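Local coordinates for protein PLP-Dependent L-Arginine Hydroxylase MppP (Streptomyces wadayamensis, PDB 5DJ1) that probably hydroxylates L-arginine with the help of pyridoxal 5'-phosphate, on a scaffold shared with aminotransferases of the first class, at residues P113-I118 with P158-G163; V105-L110 with G126-P131. All coordinates share one frame; numbering follows the deposited sequence.

Contact 1: P113-I118 with P158-G163. With MG (magnesium ion), chain G.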
ATOM      1  N   PRO B 113       1.531 -24.641  -9.552  1.00 18.49           N
ATOM      2  CA  PRO B 113       1.127 -23.806  -8.415  1.00 17.80           C
ATOM      3  C   PRO B 113       1.788 -22.458  -8.405  1.00 20.38           C
ATOM      4  O   PRO B 113       2.788 -22.253  -9.116  1.00 17.59           O
ATOM      5  CB  PRO B 113       1.587 -24.626  -7.207  1.00 18.52           C
ATOM      6  CG  PRO B 113       2.775 -25.367  -7.718  1.00 19.46           C
ATOM      7  CD  PRO B 113       2.461 -25.706  -9.144  1.00 19.54           C
ATOM      8  N   THR B 114       1.262 -21.549  -7.588  1.00 16.59           N
ATOM      9  CA  THR B 114       2.005 -20.338  -7.276  1.00 16.26           C
ATOM     10  C   THR B 114       1.432 -19.701  -6.005  1.00 15.79           C
ATOM     11  O   THR B 114       0.508 -20.217  -5.377  1.00 20.01           O
ATOM     12  CB  THR B 114       1.992 -19.356  -8.462  1.00 19.21           C
ATOM     13  OG1 THR B 114       3.007 -18.362  -8.285  1.00 23.67           O
ATOM     14  CG2 THR B 114       0.632 -18.631  -8.614  1.00 20.54           C
ATOM     15  N   PHE B 115       2.010 -18.563  -5.647  1.00 16.08           N
ATOM     16  CA  PHE B 115       1.574 -17.677  -4.577  1.00 23.16           C
ATOM     17  C   PHE B 115       0.108 -17.338  -4.802  1.00 17.58           C
ATOM     18  O   PHE B 115      -0.208 -16.562  -5.707  1.00 20.03           O
ATOM     19  CB  PHE B 115       2.445 -16.406  -4.593  1.00 30.81           C
ATOM     20  CG  PHE B 115       2.193 -15.469  -3.462  1.00 38.08           C
ATOM     21  CD1 PHE B 115       2.411 -15.871  -2.144  1.00 51.65           C
ATOM     22  CD2 PHE B 115       1.808 -14.164  -3.707  1.00 34.08           C
ATOM     23  CE1 PHE B 115       2.208 -14.994  -1.087  1.00 56.74           C
ATOM     24  CE2 PHE B 115       1.602 -13.275  -2.653  1.00 43.40           C
ATOM     25  CZ  PHE B 115       1.799 -13.692  -1.339  1.00 49.42           C
ATOM     26  N   ASP B 116      -0.789 -17.896  -3.993  1.00 14.76           N
ATOM     27  CA  ASP B 116      -2.204 -17.905  -4.378  1.00 19.52           C
ATOM     28  C   ASP B 116      -2.897 -16.570  -4.190  1.00 20.92           C
ATOM     29  O   ASP B 116      -4.009 -16.380  -4.726  1.00 21.86           O
ATOM     30  CB  ASP B 116      -2.957 -18.994  -3.610  1.00 33.39           C
ATOM     31  CG  ASP B 116      -2.838 -18.834  -2.097  1.00 50.92           C
ATOM     32  OD1 ASP B 116      -1.694 -18.757  -1.592  1.00 56.50           O
ATOM     33  OD2 ASP B 116      -3.895 -18.777  -1.425  1.00 35.82           O
ATOM     34  N   ASN B 117      -2.234 -15.620  -3.525  1.00 16.24           N
ATOM     35  CA  ASN B 117      -2.748 -14.265  -3.476  1.00 19.19           C
ATOM     36  C   ASN B 117      -2.868 -13.671  -4.863  1.00 18.15           C
ATOM     37  O   ASN B 117      -3.716 -12.803  -5.090  1.00 14.66           O
ATOM     38  CB  ASN B 117      -1.832 -13.378  -2.638  1.00 32.64           C
ATOM     39  CG  ASN B 117      -2.529 -12.180  -2.157  1.00 51.33           C
ATOM     40  OD1 ASN B 117      -3.611 -12.286  -1.583  1.00 56.25           O
ATOM     41  ND2 ASN B 117      -1.951 -11.008  -2.411  1.00 52.72           N
ATOM     42  N   ILE B 118      -1.987 -14.082  -5.780  1.00 14.97           N
ATOM     43  CA  ILE B 118      -2.037 -13.567  -7.144  1.00 17.18           C
ATOM     44  C   ILE B 118      -3.358 -13.962  -7.781  1.00 14.19           C
ATOM     45  O   ILE B 118      -4.027 -13.139  -8.414  1.00 16.19           O
ATOM     46  CB  ILE B 118      -0.830 -14.069  -7.966  1.00 22.41           C
ATOM     47  CG1 ILE B 118       0.473 -13.484  -7.409  1.00 36.83           C
ATOM     48  CG2 ILE B 118      -0.937 -13.647  -9.449  1.00 18.26           C
ATOM     49  CD1 ILE B 118       1.742 -14.217  -7.890  1.00 46.52           C
ATOM     50  N   PRO B 158      11.878 -16.496  -9.443  1.00 19.67           N
ATOM     51  CA  PRO B 158      11.693 -17.892  -9.018  1.00 20.13           C
ATOM     52  C   PRO B 158      10.291 -18.121  -8.440  1.00 21.98           C
ATOM     53  O   PRO B 158       9.739 -17.246  -7.773  1.00 19.48           O
ATOM     54  CB  PRO B 158      12.772 -18.105  -7.933  1.00 20.90           C
ATOM     55  CG  PRO B 158      13.739 -16.949  -8.100  1.00 21.10           C
ATOM     56  CD  PRO B 158      12.927 -15.813  -8.657  1.00 23.48           C
ATOM     57  N   ASN B 159       9.705 -19.280  -8.700  1.00 19.55           N
ATOM     58  CA  ASN B 159       8.334 -19.485  -8.273  1.00 18.86           C
ATOM     59  C   ASN B 159       8.256 -19.692  -6.766  1.00 18.95           C
ATOM     60  O   ASN B 159       9.153 -20.252  -6.142  1.00 19.77           O
ATOM     61  CB  ASN B 159       7.714 -20.685  -8.977  1.00 19.14           C
ATOM     62  CG  ASN B 159       6.207 -20.699  -8.889  1.00 18.35           C
ATOM     63  OD1 ASN B 159       5.571 -19.737  -8.428  1.00 21.15           O
ATOM     64  ND2 ASN B 159       5.616 -21.786  -9.345  1.00 22.53           N
ATOM     65  N   ASN B 160       7.144 -19.245  -6.202  1.00 20.52           N
ATOM     66  CA  ASN B 160       6.776 -19.512  -4.825  1.00 20.08           C
ATOM     67  C   ASN B 160       5.537 -20.379  -4.951  1.00 18.97           C
ATOM     68  O   ASN B 160       4.530 -19.887  -5.420  1.00 20.66           O
ATOM     69  CB  ASN B 160       6.494 -18.203  -4.085  1.00 23.50           C
ATOM     70  CG  ASN B 160       5.972 -18.403  -2.634  1.00 25.77           C
ATOM     71  OD1 ASN B 160       5.819 -19.534  -2.127  1.00 19.10           O
ATOM     72  ND2 ASN B 160       5.690 -17.277  -1.971  1.00 25.36           N
ATOM     73  N   PRO B 161       5.562 -21.630  -4.464  1.00 18.75           N
ATOM     74  CA  PRO B 161       6.487 -22.230  -3.487  1.00 19.68           C
ATOM     75  C   PRO B 161       7.642 -23.148  -3.989  1.00 22.57           C
ATOM     76  O   PRO B 161       8.392 -23.657  -3.162  1.00 21.57           O
ATOM     77  CB  PRO B 161       5.542 -23.077  -2.635  1.00 19.85           C
ATOM     78  CG  PRO B 161       4.545 -23.624  -3.674  1.00 19.52           C
ATOM     79  CD  PRO B 161       4.343 -22.452  -4.654  1.00 18.66           C
ATOM     80  N   THR B 162       7.779 -23.363  -5.292  1.00 20.79           N
ATOM     81  CA  THR B 162       8.645 -24.419  -5.786  1.00 21.87           C
ATOM     82  C   THR B 162      10.102 -24.005  -5.938  1.00 22.45           C
ATOM     83  O   THR B 162      10.961 -24.884  -6.015  1.00 23.51           O
ATOM     84  CB  THR B 162       8.162 -24.909  -7.148  1.00 26.25           C
ATOM     85  OG1 THR B 162       8.375 -23.862  -8.099  1.00 21.29           O
ATOM     86  CG2 THR B 162       6.659 -25.312  -7.084  1.00 21.97           C
ATOM     87  N   GLY B 163      10.387 -22.709  -6.028  1.00 21.84           N
ATOM     88  CA  GLY B 163      11.713 -22.198  -6.294  1.00 22.35           C
ATOM     89  C   GLY B 163      12.155 -22.316  -7.729  1.00 22.66           C
ATOM     90  O   GLY B 163      13.289 -21.947  -8.045  1.00 23.20           O
TER
HETATM   91 MG    MG G 501      -6.166 -19.367  -1.554  1.00 35.23          MG
HETATM   92  O   HOH W   1      -6.310 -17.300  -0.780  1.00 25.17           O
HETATM   93  O   HOH W   2      -6.100 -20.043   0.555  1.00 28.63           O
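Thr114 and Asn159 meet because both first torsions extend the side chain opposite its own backbone nitrogen, placing OG1 of Thr114 (chi1 -164°) next to the amide of Asn159. Asn159 directly precedes the Asn-Pro-Thr-Gly motif (160-163) of this aminotransferase family, with its cis peptide before Pro161, and together with Asn160, Pro161 and Thr162 it packs against the turn that leads into helix 116-124. The amide of Asn159 uses both its ends on this turn. Its ND2 gives a nearly straight bond to Pro113 O (2.9 Å, N-H...O angle 170°), lying in the amide plane although tilted out of the plane of the proline carbonyl. Its OD1 takes the hydroxyl of Thr114 OG1 at 2.9 Å, in the carbonyl plane, while the two side chains run roughly perpendicular. These two bonds should fix the rotation of the amide; a further bond from ND2 to Glu134, which also holds Thr162 OG1, strengthens that hold. OG1 of Thr114 is paired with Thr156 as well.

Around this polar core, Thr162 CG2 rests 3.9 Å from Pro113 CG, and the backbone Asn160 O receives a CA-H...O contact from Thr114 CA at 3.2 Å. The Asn160 amide approaches the Phe115 ring obliquely, the two planes 28° apart, with Asn160 ND2 3.6 Å from Phe115 CD1. That same ND2 bonds O3 of the modified residue LLP at position 221, the lysine carrying the cofactor, which brings the contact to the edge of the cofactor site. Asp116, just beyond Phe115, makes no contact with 158-163; its OD1 is held by Gln338 NE2, and its OD2 binds the magnesium ion at 2.4 Å, alongside two water ligands.

Contact 2: V105-L110 with G126-P131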
ATOM      1  N   VAL B 105      -8.680  -7.019 -20.635  1.00 17.67           N
ATOM      2  CA  VAL B 105      -8.347  -8.439 -20.651  1.00 22.94           C
ATOM      3  C   VAL B 105      -9.425  -9.151 -19.866  1.00 17.86           C
ATOM      4  O   VAL B 105      -9.847  -8.659 -18.821  1.00 14.74           O
ATOM      5  CB  VAL B 105      -6.953  -8.664 -20.038  1.00 19.21           C
ATOM      6  CG1 VAL B 105      -6.616 -10.132 -19.905  1.00 22.54           C
ATOM      7  CG2 VAL B 105      -5.927  -7.952 -20.894  1.00 15.75           C
ATOM      8  N   ASP B 106      -9.880 -10.303 -20.351  1.00 12.83           N
ATOM      9  CA  ASP B 106     -10.835 -11.096 -19.583  1.00 17.72           C
ATOM     10  C   ASP B 106     -10.230 -12.336 -18.933  1.00 14.83           C
ATOM     11  O   ASP B 106     -10.759 -12.820 -17.924  1.00 12.49           O
ATOM     12  CB  ASP B 106     -11.997 -11.548 -20.473  1.00 23.39           C
ATOM     13  CG  ASP B 106     -12.872 -10.407 -20.903  1.00 38.99           C
ATOM     14  OD1 ASP B 106     -13.002  -9.425 -20.146  1.00 30.30           O
ATOM     15  OD2 ASP B 106     -13.402 -10.486 -22.015  1.00 37.00           O
ATOM     16  N   ARG B 107      -9.179 -12.880 -19.504  1.00 13.63           N
ATOM     17  CA  ARG B 107      -8.612 -14.134 -19.048  1.00 12.30           C
ATOM     18  C   ARG B 107      -7.094 -13.998 -18.943  1.00 15.08           C
ATOM     19  O   ARG B 107      -6.456 -13.361 -19.782  1.00 13.81           O
ATOM     20  CB  ARG B 107      -8.988 -15.286 -19.994  1.00 14.58           C
ATOM     21  CG  ARG B 107     -10.447 -15.726 -19.933  1.00 15.68           C
ATOM     22  CD  ARG B 107     -10.857 -16.547 -21.196  1.00 16.82           C
ATOM     23  NE  ARG B 107     -10.862 -15.722 -22.387  1.00 17.62           N
ATOM     24  CZ  ARG B 107     -11.894 -14.967 -22.784  1.00 21.93           C
ATOM     25  NH1 ARG B 107     -12.992 -14.944 -22.085  1.00 22.74           N
ATOM     26  NH2 ARG B 107     -11.818 -14.228 -23.880  1.00 24.11           N
ATOM     27  N   VAL B 108      -6.517 -14.646 -17.936  1.00 12.91           N
ATOM     28  CA  VAL B 108      -5.084 -14.634 -17.678  1.00 13.58           C
ATOM     29  C   VAL B 108      -4.616 -16.072 -17.517  1.00 16.22           C
ATOM     30  O   VAL B 108      -5.251 -16.855 -16.793  1.00 15.25           O
ATOM     31  CB  VAL B 108      -4.754 -13.825 -16.411  1.00 12.28           C
ATOM     32  CG1 VAL B 108      -3.234 -13.946 -16.050  1.00 17.66           C
ATOM     33  CG2 VAL B 108      -5.214 -12.335 -16.576  1.00 16.61           C
ATOM     34  N   ALA B 109      -3.536 -16.422 -18.204  1.00 14.05           N
ATOM     35  CA  ALA B 109      -2.846 -17.682 -17.973  1.00 14.70           C
ATOM     36  C   ALA B 109      -1.849 -17.481 -16.836  1.00 17.42           C
ATOM     37  O   ALA B 109      -1.039 -16.547 -16.878  1.00 18.35           O
ATOM     38  CB  ALA B 109      -2.147 -18.150 -19.244  1.00 15.54           C
ATOM     39  N   LEU B 110      -1.948 -18.325 -15.806  1.00 14.68           N
ATOM     40  CA  LEU B 110      -1.167 -18.173 -14.580  1.00 16.74           C
ATOM     41  C   LEU B 110      -0.481 -19.488 -14.218  1.00 16.55           C
ATOM     42  O   LEU B 110      -1.092 -20.560 -14.295  1.00 15.80           O
ATOM     43  CB  LEU B 110      -2.060 -17.712 -13.419  1.00 15.80           C
ATOM     44  CG  LEU B 110      -1.446 -17.576 -12.021  1.00 15.71           C
ATOM     45  CD1 LEU B 110      -0.391 -16.479 -11.917  1.00 14.00           C
ATOM     46  CD2 LEU B 110      -2.587 -17.322 -11.048  1.00 19.89           C
ATOM     47  N   GLY B 126     -11.962  -9.394 -11.532  1.00 17.75           N
ATOM     48  CA  GLY B 126     -12.788  -9.815 -12.660  1.00 18.12           C
ATOM     49  C   GLY B 126     -12.100 -10.630 -13.732  1.00 22.95           C
ATOM     50  O   GLY B 126     -12.696 -10.841 -14.788  1.00 23.35           O
ATOM     51  N   LEU B 127     -10.886 -11.123 -13.498  1.00 15.99           N
ATOM     52  CA  LEU B 127     -10.199 -11.918 -14.506  1.00 16.99           C
ATOM     53  C   LEU B 127     -10.509 -13.394 -14.275  1.00 17.86           C
ATOM     54  O   LEU B 127     -10.587 -13.857 -13.136  1.00 14.53           O
ATOM     55  CB  LEU B 127      -8.685 -11.690 -14.466  1.00 17.31           C
ATOM     56  CG  LEU B 127      -8.020 -10.395 -14.967  1.00 27.36           C
ATOM     57  CD1 LEU B 127      -8.610  -9.896 -16.256  1.00 22.18           C
ATOM     58  CD2 LEU B 127      -8.018  -9.330 -13.940  1.00 22.65           C
ATOM     59  N   ASP B 128     -10.739 -14.116 -15.360  1.00 16.04           N
ATOM     60  CA  ASP B 128     -10.863 -15.564 -15.333  1.00 14.63           C
ATOM     61  C   ASP B 128      -9.465 -16.164 -15.554  1.00 19.44           C
ATOM     62  O   ASP B 128      -8.654 -15.604 -16.286  1.00 21.59           O
ATOM     63  CB  ASP B 128     -11.873 -15.961 -16.424  1.00 20.43           C
ATOM     64  CG  ASP B 128     -12.373 -17.370 -16.310  1.00 28.92           C
ATOM     65  OD1 ASP B 128     -12.229 -17.964 -15.239  1.00 25.11           O
ATOM     66  OD2 ASP B 128     -12.939 -17.872 -17.308  1.00 34.08           O
ATOM     67  N   LEU B 129      -9.148 -17.252 -14.864  1.00 13.09           N
ATOM     68  CA  LEU B 129      -7.786 -17.781 -14.883  1.00 18.07           C
ATOM     69  C   LEU B 129      -7.699 -19.116 -15.607  1.00 17.78           C
ATOM     70  O   LEU B 129      -8.594 -19.948 -15.482  1.00 16.93           O
ATOM     71  CB  LEU B 129      -7.256 -17.975 -13.470  1.00 17.68           C
ATOM     72  CG  LEU B 129      -7.343 -16.731 -12.581  1.00 17.88           C
ATOM     73  CD1 LEU B 129      -6.884 -17.064 -11.171  1.00 21.36           C
ATOM     74  CD2 LEU B 129      -6.504 -15.600 -13.171  1.00 18.09           C
ATOM     75  N   VAL B 130      -6.592 -19.320 -16.316  1.00 13.98           N
ATOM     76  CA  VAL B 130      -6.245 -20.578 -16.963  1.00 16.28           C
ATOM     77  C   VAL B 130      -4.937 -21.055 -16.352  1.00 16.62           C
ATOM     78  O   VAL B 130      -3.924 -20.375 -16.489  1.00 15.21           O
ATOM     79  CB  VAL B 130      -6.089 -20.431 -18.486  1.00 18.49           C
ATOM     80  CG1 VAL B 130      -5.667 -21.795 -19.088  1.00 21.76           C
ATOM     81  CG2 VAL B 130      -7.380 -19.890 -19.134  1.00 20.89           C
ATOM     82  N   PRO B 131      -4.892 -22.222 -15.704  1.00 16.32           N
ATOM     83  CA  PRO B 131      -3.629 -22.668 -15.107  1.00 16.82           C
ATOM     84  C   PRO B 131      -2.673 -23.164 -16.171  1.00 18.92           C
ATOM     85  O   PRO B 131      -3.098 -23.787 -17.151  1.00 17.49           O
ATOM     86  CB  PRO B 131      -4.059 -23.811 -14.178  1.00 18.65           C
ATOM     87  CG  PRO B 131      -5.292 -24.384 -14.850  1.00 19.47           C
ATOM     88  CD  PRO B 131      -5.998 -23.146 -15.392  1.00 16.85           C
TER
HETATM   89  O   HOH W   3     -13.424 -12.389 -17.221  1.00 25.24           O
HETATM   90  O   HOH W   4     -13.688 -16.149 -19.409  1.00 25.54           O
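Parallel strand pairing joins strands 107-112 and 128-133 of a right-handed beta-alpha-beta unit at the border of the main sheet, where 128-133 is the outermost strand within the chain. Four backbone bonds tie the pair: Asp128 N to Asp106 O, Val108 N to Asp128 O, Val130 N to Val108 O and Leu110 N to Val130 O, all 2.8 to 2.9 Å between the named atoms. The two short strand axes cross at -30°, the twist of a parallel pair.

Val108, Leu110 and Leu129 share one face, and Leu127, from the loop before the strand, reaches Val108 CG2 with its CG at 3.8 Å. With CG anti to its carbonyl carbon (chi1 -54°), Leu129 sends CD2 to within 4.1 Å of Val108 CB. Leu129 also packs on Leu122 of helix 116-124, and Val108 on Phe154 of strand 152-156.

The opposite face carries Ala109 and Val130, which meet Leu146, and at its start the Arg107-Asp128 pair. CG of Arg107 lies 3.8 Å from Asp128 CB, but the charged groups stay apart, their planes 83° from each other, while Arg107 NE is taken by Ser149 O. One water links guanidinium to carboxylate, accepting from Arg107 NH1 at 3.0 Å and donating to Asp128 OD2 at 2.8 Å.

In the fold
Along the chain the segments of the two contacts interleave: 105-110, 113-118, 126-131 and then 158-163. Contact 2 pairs the two strands that flank helix 116-124, whereas contact 1 uses the turn just before that helix and joins it to the loop after strand 152-156, the neighbour of 107-112 on its other side in the mixed sheet. Their centres lie 16 Å apart, contact 1 nearer the middle of the chain. Helix 116-124 packs on strand 107-112 through Ile118, whose CG2 meets Leu110 CD1 at 3.8 Å, and on edge strand 128-133 through Leu129. The layout, with cofactor and magnesium near contact 1, is in keeping with the large domain of fold-type I enzymes.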